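Local coordinates for carbohydrate deacetylase Agd3 (Neosartorya fumigata, PDB 6NWZ), which probably removes N-acetyl groups from the exopolysaccharide galactosaminogalactan and is required for Aspergillus fumigatus biofilm formation, at residues P286-K291 with S296-E301; A186-N191 with F214-A219; G437-D442 with P462-Q467. One frame throughout, in Å; residues are numbered along the deposited sequence.

Contact 1 (P286-K291 with S296-E301); sequences PTINAK and SSYFVE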
loop_
_atom_site.group_PDB
_atom_site.type_symbol
_atom_site.label_atom_id
_atom_site.label_comp_id
_atom_site.label_asym_id
_atom_site.label_seq_id
_atom_site.Cartn_x
_atom_site.Cartn_y
_atom_site.Cartn_z
ATOM N N PRO A 286 -17.893 0.091 -13.597
ATOM C CA PRO A 286 -18.969 0.358 -12.627
ATOM C C PRO A 286 -19.402 -0.874 -11.853
ATOM O O PRO A 286 -19.842 -0.752 -10.702
ATOM C CB PRO A 286 -20.108 0.908 -13.499
ATOM C CG PRO A 286 -19.780 0.488 -14.886
ATOM C CD PRO A 286 -18.292 0.481 -14.960
ATOM N N THR A 287 -19.273 -2.063 -12.447
ATOM C CA THR A 287 -19.658 -3.288 -11.753
ATOM C C THR A 287 -18.789 -3.523 -10.523
ATOM O O THR A 287 -19.299 -3.825 -9.437
ATOM C CB THR A 287 -19.563 -4.477 -12.706
ATOM O OG1 THR A 287 -20.457 -4.280 -13.809
ATOM C CG2 THR A 287 -19.914 -5.768 -11.982
ATOM N N ILE A 288 -17.469 -3.400 -10.678
ATOM C CA ILE A 288 -16.569 -3.629 -9.551
ATOM C C ILE A 288 -16.637 -2.468 -8.565
ATOM O O ILE A 288 -16.422 -2.654 -7.361
ATOM C CB ILE A 288 -15.132 -3.885 -10.053
ATOM C CG1 ILE A 288 -14.241 -4.406 -8.923
ATOM C CG2 ILE A 288 -14.527 -2.627 -10.669
ATOM C CD1 ILE A 288 -14.666 -5.746 -8.378
ATOM N N ASN A 289 -16.959 -1.261 -9.043
ATOM C CA ASN A 289 -17.133 -0.135 -8.131
ATOM C C ASN A 289 -18.282 -0.380 -7.162
ATOM O O ASN A 289 -18.165 -0.096 -5.966
ATOM C CB ASN A 289 -17.359 1.156 -8.918
ATOM C CG ASN A 289 -16.060 1.861 -9.264
ATOM O OD1 ASN A 289 -15.584 2.718 -8.518
ATOM N ND2 ASN A 289 -15.472 1.493 -10.397
ATOM N N ALA A 290 -19.398 -0.916 -7.658
ATOM C CA ALA A 290 -20.540 -1.202 -6.799
ATOM C C ALA A 290 -20.292 -2.359 -5.836
ATOM O O ALA A 290 -21.154 -2.636 -4.996
ATOM C CB ALA A 290 -21.774 -1.496 -7.653
ATOM N N LYS A 291 -19.157 -3.048 -5.940
ATOM C CA LYS A 291 -18.801 -4.081 -4.975
ATOM C C LYS A 291 -17.994 -3.538 -3.805
ATOM O O LYS A 291 -17.751 -4.272 -2.843
ATOM C CB LYS A 291 -18.001 -5.197 -5.657
ATOM C CG LYS A 291 -18.764 -5.936 -6.735
ATOM C CD LYS A 291 -18.007 -7.170 -7.192
ATOM C CE LYS A 291 -18.830 -7.958 -8.197
ATOM N NZ LYS A 291 -18.173 -9.232 -8.598
ATOM N N SER A 296 -15.849 4.565 -1.876
ATOM C CA SER A 296 -14.828 4.091 -2.794
ATOM C C SER A 296 -14.935 4.795 -4.143
ATOM O O SER A 296 -15.922 5.465 -4.460
ATOM C CB SER A 296 -14.934 2.581 -2.988
ATOM O OG SER A 296 -14.593 1.881 -1.808
ATOM N N SER A 297 -13.889 4.617 -4.946
ATOM C CA SER A 297 -13.796 5.206 -6.275
ATOM C C SER A 297 -12.630 4.580 -7.027
ATOM O O SER A 297 -11.471 4.934 -6.785
ATOM C CB SER A 297 -13.616 6.723 -6.189
ATOM O OG SER A 297 -13.273 7.256 -7.454
ATOM N N TYR A 298 -12.920 3.655 -7.938
ATOM C CA TYR A 298 -11.887 2.912 -8.646
ATOM C C TYR A 298 -11.941 3.201 -10.139
ATOM O O TYR A 298 -13.023 3.279 -10.730
ATOM C CB TYR A 298 -12.035 1.408 -8.404
ATOM C CG TYR A 298 -11.117 0.555 -9.251
ATOM C CD1 TYR A 298 -9.778 0.390 -8.914
ATOM C CD2 TYR A 298 -11.590 -0.091 -10.387
ATOM C CE1 TYR A 298 -8.937 -0.390 -9.689
ATOM C CE2 TYR A 298 -10.757 -0.874 -11.169
ATOM C CZ TYR A 298 -9.434 -1.020 -10.816
ATOM O OH TYR A 298 -8.609 -1.798 -11.594
ATOM N N PHE A 299 -10.766 3.360 -10.746
ATOM C CA PHE A 299 -10.656 3.422 -12.197
ATOM C C PHE A 299 -9.330 2.803 -12.618
ATOM O O PHE A 299 -8.430 2.587 -11.800
ATOM C CB PHE A 299 -10.799 4.858 -12.730
ATOM C CG PHE A 299 -9.708 5.805 -12.291
ATOM C CD1 PHE A 299 -8.491 5.851 -12.956
ATOM C CD2 PHE A 299 -9.918 6.680 -11.236
ATOM C CE1 PHE A 299 -7.498 6.732 -12.561
ATOM C CE2 PHE A 299 -8.931 7.565 -10.838
ATOM C CZ PHE A 299 -7.718 7.590 -11.502
ATOM N N VAL A 300 -9.220 2.524 -13.914
ATOM C CA VAL A 300 -8.062 1.847 -14.486
ATOM C C VAL A 300 -7.204 2.867 -15.219
ATOM O O VAL A 300 -7.701 3.602 -16.083
ATOM C CB VAL A 300 -8.497 0.715 -15.431
ATOM C CG1 VAL A 300 -7.284 -0.016 -15.967
ATOM C CG2 VAL A 300 -9.441 -0.238 -14.711
ATOM N N GLU A 301 -5.915 2.906 -14.883
ATOM C CA GLU A 301 -4.962 3.836 -15.475
ATOM C C GLU A 301 -4.119 3.125 -16.523
ATOM O O GLU A 301 -3.622 2.018 -16.291
ATOM C CB GLU A 301 -4.053 4.444 -14.405
ATOM C CG GLU A 301 -3.320 5.702 -14.841
ATOM C CD GLU A 301 -2.561 6.354 -13.700
ATOM O OE1 GLU A 301 -2.043 5.616 -12.835
ATOM O OE2 GLU A 301 -2.492 7.604 -13.663
#
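Asn289, in the last turn of helix 275-289, turns its amide to the backbone of Tyr298 in a beta-alpha-beta crossover: the helix links strand 252-257 to its parallel neighbour 300-304 in the deacetylase domain. The amide copies the edge of a peptide. Its OD1 accepts the backbone N-H of Tyr298 (Asn289 OD1 to Tyr298 N, 2.9 Å, 168° at the hydrogen), and its ND2 gives a hydrogen to the carbonyl of the same residue (Asn289 ND2 to Tyr298 O, 3.0 Å). That carbonyl oxygen lies almost in the amide plane, although the amide nitrogen stands 32° out of the plane of the carbonyl it serves. Asparagine suits the place because one flat group both accepts and donates, and ND2 has a second acceptor in Val285 O, one turn back in the helix; together these bonds fix the amide's rotation.

Beside this pair lies the apolar half. With CG anti to the backbone N (chi1 172°), the Tyr298 ring extends along the helix end, its edge near Asn289 ND2. Phe570 and Val574 of helix 569-584 pack against it, and its hydroxyl is hydrogen-bonded to Thr252 OG1. Ile288 meets the ring obliquely through one branch, its methyl CG2 lying 3.9 Å from Tyr298 CD2.

Contact 2 (A186-N191 with F214-A219); sequences AQFAPN and FFIGFA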
loop_
_atom_site.group_PDB
_atom_site.type_symbol
_atom_site.label_atom_id
_atom_site.label_comp_id
_atom_site.label_asym_id
_atom_site.label_seq_id
_atom_site.Cartn_x
_atom_site.Cartn_y
_atom_site.Cartn_z
ATOM N N ALA A 186 -11.420 -11.656 20.313
ATOM C CA ALA A 186 -11.088 -12.524 19.193
ATOM C C ALA A 186 -11.135 -13.972 19.657
ATOM O O ALA A 186 -10.995 -14.271 20.846
ATOM C CB ALA A 186 -9.709 -12.200 18.604
ATOM N N GLN A 187 -11.312 -14.876 18.699
ATOM C CA GLN A 187 -11.601 -16.263 19.029
ATOM C C GLN A 187 -10.962 -17.186 18.000
ATOM O O GLN A 187 -11.048 -16.930 16.795
ATOM C CB GLN A 187 -13.118 -16.478 19.093
ATOM C CG GLN A 187 -13.569 -17.872 19.440
ATOM C CD GLN A 187 -15.065 -17.944 19.669
ATOM O OE1 GLN A 187 -15.806 -18.484 18.848
ATOM N NE2 GLN A 187 -15.515 -17.398 20.789
ATOM N N PHE A 188 -10.305 -18.239 18.485
ATOM C CA PHE A 188 -9.782 -19.280 17.612
ATOM C C PHE A 188 -10.888 -20.273 17.285
ATOM O O PHE A 188 -11.537 -20.813 18.186
ATOM C CB PHE A 188 -8.614 -20.016 18.269
ATOM C CG PHE A 188 -7.385 -19.176 18.449
ATOM C CD1 PHE A 188 -6.787 -18.561 17.363
ATOM C CD2 PHE A 188 -6.824 -19.008 19.706
ATOM C CE1 PHE A 188 -5.650 -17.788 17.527
ATOM C CE2 PHE A 188 -5.684 -18.240 19.876
ATOM C CZ PHE A 188 -5.099 -17.626 18.785
ATOM N N ALA A 189 -11.096 -20.516 15.997
ATOM C CA ALA A 189 -12.073 -21.495 15.570
ATOM C C ALA A 189 -11.557 -22.908 15.833
ATOM O O ALA A 189 -10.348 -23.130 15.935
ATOM C CB ALA A 189 -12.387 -21.317 14.087
ATOM N N PRO A 190 -12.457 -23.880 15.963
ATOM C CA PRO A 190 -12.017 -25.276 16.045
ATOM C C PRO A 190 -11.309 -25.696 14.766
ATOM O O PRO A 190 -11.477 -25.097 13.701
ATOM C CB PRO A 190 -13.324 -26.052 16.246
ATOM C CG PRO A 190 -14.267 -25.052 16.836
ATOM C CD PRO A 190 -13.904 -23.740 16.206
ATOM N N ASN A 191 -10.491 -26.742 14.885
ATOM C CA ASN A 191 -9.743 -27.243 13.740
ATOM C C ASN A 191 -9.428 -28.722 13.915
ATOM O O ASN A 191 -10.158 -29.436 14.607
ATOM C CB ASN A 191 -8.457 -26.437 13.538
ATOM C CG ASN A 191 -7.509 -26.537 14.720
ATOM O OD1 ASN A 191 -7.898 -26.949 15.812
ATOM N ND2 ASN A 191 -6.254 -26.149 14.507
ATOM N N PHE A 214 -2.895 -9.968 23.066
ATOM C CA PHE A 214 -3.028 -10.885 21.940
ATOM C C PHE A 214 -2.228 -12.150 22.230
ATOM O O PHE A 214 -1.003 -12.091 22.390
ATOM C CB PHE A 214 -2.547 -10.236 20.642
ATOM C CG PHE A 214 -3.536 -9.276 20.031
ATOM C CD1 PHE A 214 -3.577 -7.954 20.432
ATOM C CD2 PHE A 214 -4.409 -9.696 19.037
ATOM C CE1 PHE A 214 -4.477 -7.068 19.866
ATOM C CE2 PHE A 214 -5.312 -8.817 18.469
ATOM C CZ PHE A 214 -5.347 -7.501 18.883
ATOM N N PHE A 215 -2.916 -13.288 22.291
ATOM C CA PHE A 215 -2.287 -14.590 22.515
ATOM C C PHE A 215 -1.785 -15.220 21.221
ATOM O O PHE A 215 -1.918 -16.431 21.014
ATOM C CB PHE A 215 -3.274 -15.516 23.219
ATOM C CG PHE A 215 -3.830 -14.951 24.497
ATOM C CD1 PHE A 215 -3.000 -14.330 25.416
ATOM C CD2 PHE A 215 -5.187 -15.032 24.772
ATOM C CE1 PHE A 215 -3.512 -13.805 26.594
ATOM C CE2 PHE A 215 -5.706 -14.508 25.947
ATOM C CZ PHE A 215 -4.866 -13.894 26.858
ATOM N N ILE A 216 -1.207 -14.416 20.329
ATOM C CA ILE A 216 -0.693 -14.894 19.053
ATOM C C ILE A 216 0.491 -14.018 18.672
ATOM O O ILE A 216 0.551 -12.839 19.032
ATOM C CB ILE A 216 -1.793 -14.884 17.961
ATOM C CG1 ILE A 216 -1.253 -15.413 16.633
ATOM C CG2 ILE A 216 -2.385 -13.486 17.785
ATOM C CD1 ILE A 216 -2.310 -15.546 15.566
ATOM N N GLY A 217 1.455 -14.609 17.968
ATOM C CA GLY A 217 2.596 -13.842 17.504
ATOM C C GLY A 217 2.239 -12.931 16.342
ATOM O O GLY A 217 1.278 -13.158 15.609
ATOM N N PHE A 218 3.035 -11.877 16.181
ATOM C CA PHE A 218 2.882 -10.927 15.089
ATOM C C PHE A 218 4.099 -10.969 14.170
ATOM O O PHE A 218 5.229 -11.183 14.621
ATOM C CB PHE A 218 2.678 -9.508 15.624
ATOM C CG PHE A 218 1.248 -9.182 15.932
ATOM C CD1 PHE A 218 0.589 -9.800 16.978
ATOM C CD2 PHE A 218 0.566 -8.247 15.175
ATOM C CE1 PHE A 218 -0.731 -9.492 17.261
ATOM C CE2 PHE A 218 -0.751 -7.934 15.453
ATOM C CZ PHE A 218 -1.400 -8.556 16.496
ATOM N N ALA A 219 3.862 -10.765 12.870
ATOM C CA ALA A 219 4.927 -10.781 11.871
ATOM C C ALA A 219 4.426 -9.984 10.669
ATOM O O ALA A 219 4.012 -10.532 9.646
ATOM C CB ALA A 219 5.316 -12.206 11.479
#
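A chi1 of -68° sets CG of Phe188 anti to its own carbonyl carbon and sends the phenyl ring out toward the backbone of Phe215 and Ile216. Across from it, Ile216 meets the ring through its branch point CB rather than the end of its chain. The phenyl arrives end-on. Phe188 CZ stands 4.1 Å from Phe215 O and 4.4 Å from Ile216 CB, and both of these atoms lie near the ring plane, at the edge. The contact is therefore light and mostly apolar, with an aromatic C-H edge set beside a carbonyl oxygen and no hydrogen bond between the segments.

In the CBM87 carbohydrate-binding module, strand 182-188 pairs antiparallel with strand 198-206, which in turn pairs with strand 209-214. Phe188 thus reaches past the strand between to the chain just leaving strand 209-214. Small residues of that middle strand, Ser198 and Ala200, lie against Phe188, and a phenyl is long enough to span their width. His171 meets the Phe188 ring with the two planes about 30° apart.

Phe215 starts its side chain toward Phe188, but the ring leads away, leaving mainly its carbonyl at the contact. Here the chain gives up its extended course, and a weak backbone bond joins Ile216 N to Phe214 O. Further along, Phe218 turns back over one face of the Phe214 ring, its CZ 4.1 Å above that ring's plane and displaced toward the rim.

Contact 3 (G437-D442 with P462-Q467); sequences GLHNGD and PVLMNQ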
loop_
_atom_site.group_PDB
_atom_site.type_symbol
_atom_site.label_atom_id
_atom_site.label_comp_id
_atom_site.label_asym_id
_atom_site.label_seq_id
_atom_site.Cartn_x
_atom_site.Cartn_y
_atom_site.Cartn_z
ATOM N N GLY A 437 16.324 2.590 -17.878
ATOM C CA GLY A 437 16.872 3.928 -17.875
ATOM C C GLY A 437 16.960 4.581 -16.514
ATOM O O GLY A 437 17.453 5.713 -16.421
ATOM N N LEU A 438 16.509 3.908 -15.455
ATOM C CA LEU A 438 16.560 4.483 -14.117
ATOM C C LEU A 438 17.980 4.609 -13.579
ATOM O O LEU A 438 18.171 5.244 -12.538
ATOM C CB LEU A 438 15.706 3.653 -13.156
ATOM C CG LEU A 438 14.185 3.844 -13.260
ATOM C CD1 LEU A 438 13.579 3.082 -14.434
ATOM C CD2 LEU A 438 13.509 3.445 -11.967
ATOM N N HIS A 439 18.973 4.022 -14.250
ATOM C CA HIS A 439 20.375 4.228 -13.903
ATOM C C HIS A 439 21.139 4.913 -15.027
ATOM O O HIS A 439 22.362 5.067 -14.937
ATOM C CB HIS A 439 21.044 2.898 -13.535
ATOM C CG HIS A 439 20.429 2.220 -12.348
ATOM N ND1 HIS A 439 20.505 2.736 -11.071
ATOM C CD2 HIS A 439 19.730 1.066 -12.244
ATOM C CE1 HIS A 439 19.879 1.929 -10.234
ATOM N NE2 HIS A 439 19.398 0.908 -10.920
ATOM N N ASN A 440 20.442 5.327 -16.079
ATOM C CA ASN A 440 21.037 6.077 -17.177
ATOM C C ASN A 440 20.825 7.560 -16.898
ATOM O O ASN A 440 19.704 8.065 -17.006
ATOM C CB ASN A 440 20.401 5.657 -18.500
ATOM C CG ASN A 440 21.066 6.291 -19.701
ATOM O OD1 ASN A 440 21.632 7.379 -19.614
ATOM N ND2 ASN A 440 20.995 5.610 -20.839
ATOM N N GLY A 441 21.900 8.257 -16.534
ATOM C CA GLY A 441 21.778 9.675 -16.238
ATOM C C GLY A 441 21.329 10.493 -17.436
ATOM O O GLY A 441 20.538 11.430 -17.297
ATOM N N ASP A 442 21.834 10.156 -18.628
ATOM C CA ASP A 442 21.442 10.890 -19.829
ATOM C C ASP A 442 19.965 10.705 -20.132
ATOM O O ASP A 442 19.322 11.614 -20.673
ATOM C CB ASP A 442 22.273 10.438 -21.031
ATOM C CG ASP A 442 23.761 10.573 -20.797
ATOM O OD1 ASP A 442 24.155 11.350 -19.903
ATOM O OD2 ASP A 442 24.537 9.904 -21.513
ATOM N N PRO A 462 15.462 -4.007 -5.116
ATOM C CA PRO A 462 15.642 -3.154 -3.928
ATOM C C PRO A 462 16.374 -1.851 -4.204
ATOM O O PRO A 462 16.203 -0.888 -3.445
ATOM C CB PRO A 462 16.443 -4.053 -2.974
ATOM C CG PRO A 462 16.118 -5.441 -3.407
ATOM C CD PRO A 462 15.970 -5.371 -4.900
ATOM N N VAL A 463 17.179 -1.786 -5.265
ATOM C CA VAL A 463 17.873 -0.551 -5.615
ATOM C C VAL A 463 16.900 0.595 -5.871
ATOM O O VAL A 463 17.267 1.766 -5.718
ATOM C CB VAL A 463 18.773 -0.794 -6.845
ATOM C CG1 VAL A 463 19.777 0.344 -7.014
ATOM C CG2 VAL A 463 19.481 -2.130 -6.724
ATOM N N LEU A 464 15.657 0.287 -6.245
ATOM C CA LEU A 464 14.677 1.287 -6.645
ATOM C C LEU A 464 13.701 1.648 -5.532
ATOM O O LEU A 464 12.705 2.331 -5.793
ATOM C CB LEU A 464 13.902 0.793 -7.870
ATOM C CG LEU A 464 14.748 0.479 -9.103
ATOM C CD1 LEU A 464 13.879 0.017 -10.264
ATOM C CD2 LEU A 464 15.572 1.696 -9.488
ATOM N N MET A 465 13.952 1.209 -4.305
ATOM C CA MET A 465 13.052 1.473 -3.196
ATOM C C MET A 465 13.783 2.221 -2.089
ATOM O O MET A 465 14.992 2.057 -1.899
ATOM C CB MET A 465 12.448 0.174 -2.662
ATOM C CG MET A 465 11.493 -0.475 -3.642
ATOM S SD MET A 465 10.749 -1.988 -3.016
ATOM C CE MET A 465 9.805 -1.377 -1.621
ATOM N N ASN A 466 13.037 3.058 -1.370
ATOM C CA ASN A 466 13.628 3.863 -0.311
ATOM C C ASN A 466 14.103 2.963 0.823
ATOM O O ASN A 466 13.358 2.107 1.307
ATOM C CB ASN A 466 12.615 4.891 0.203
ATOM C CG ASN A 466 13.219 5.855 1.211
ATOM O OD1 ASN A 466 13.311 5.549 2.398
ATOM N ND2 ASN A 466 13.626 7.029 0.741
ATOM N N GLN A 467 15.355 3.149 1.234
ATOM C CA GLN A 467 15.974 2.302 2.246
ATOM C C GLN A 467 15.850 2.866 3.657
ATOM O O GLN A 467 16.437 2.303 4.587
ATOM C CB GLN A 467 17.449 2.072 1.906
ATOM C CG GLN A 467 17.664 1.289 0.627
ATOM C CD GLN A 467 16.918 -0.029 0.630
ATOM O OE1 GLN A 467 16.242 -0.377 -0.337
ATOM N NE2 GLN A 467 17.039 -0.775 1.721
#
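Leu438 and Leu464 form the tightly packed side of this contact, two buried side chains crossing at about a right angle. A single methyl of Leu438 meets the forked end of Leu464: Leu438 CD2 is 3.7 Å from Leu464 CD2 and 3.8 Å from Leu464 CD1. Leucine suits both places, since its branched tip lets one methyl sit against two. The first bond of the Leu464 side chain runs alongside the partner, and a chi1 of -59°, with CG anti to the carbonyl carbon, brings the end of the chain nearer. The same CD2 of Leu464 also approaches the ring of His439 obliquely, 4.2 Å from its NE2.

His439 carries the contact toward solvent. It offers an edge to Val463, whose CG1 lies near the ring plane, 3.6 Å from His439 CE1. Val463 is exposed, as is Pro462 beside it, and this is the loose side; Val463 also touches Glu339. The imidazole itself is buried and held at both nitrogens: ND1 is hydrogen-bonded to Ser480 O and NE2 to Glu339 OE2. These two bonds fix the rotation of the ring, a role that suits histidine because it has a polar atom on either flank of CE1.

In the backbone, Gly437 to Asn440 make a type I beta turn, closed by Asn440 N to Gly437 O. Gly437 has a positive phi (83°), where a beta carbon would press on the preceding carbonyl. Leu438 lies about 10 Å, side chain to side chain, from the zinc ligand His388. The turn delivers Asn440 to the N-cap of helix 441-449 in the deacetylase domain, with its OD1 hydrogen-bonded to Ala443 N.

In the fold
From the N terminus, contact 2 comes first: within the CBM87 module it closes a loop of 22 residues that holds strand 198-206 and most of its antiparallel neighbour 209-214, and so joins strand 182-188 to the approach to helix 224-237. Contact 1 comes next, within the deacetylase domain, spanning the four residues between helix 275-289 and strand 300-304. Contact 3 closes 19 residues and ties the turn that leads into helix 441-449 to the loop between strands 454-456 and 474-475. The three lie in series, neither nested nor crossed. They do not touch: contacts 1 and 2 are about 24 Å apart at their nearest atoms, and contact 3 is about 16 Å from each of the others.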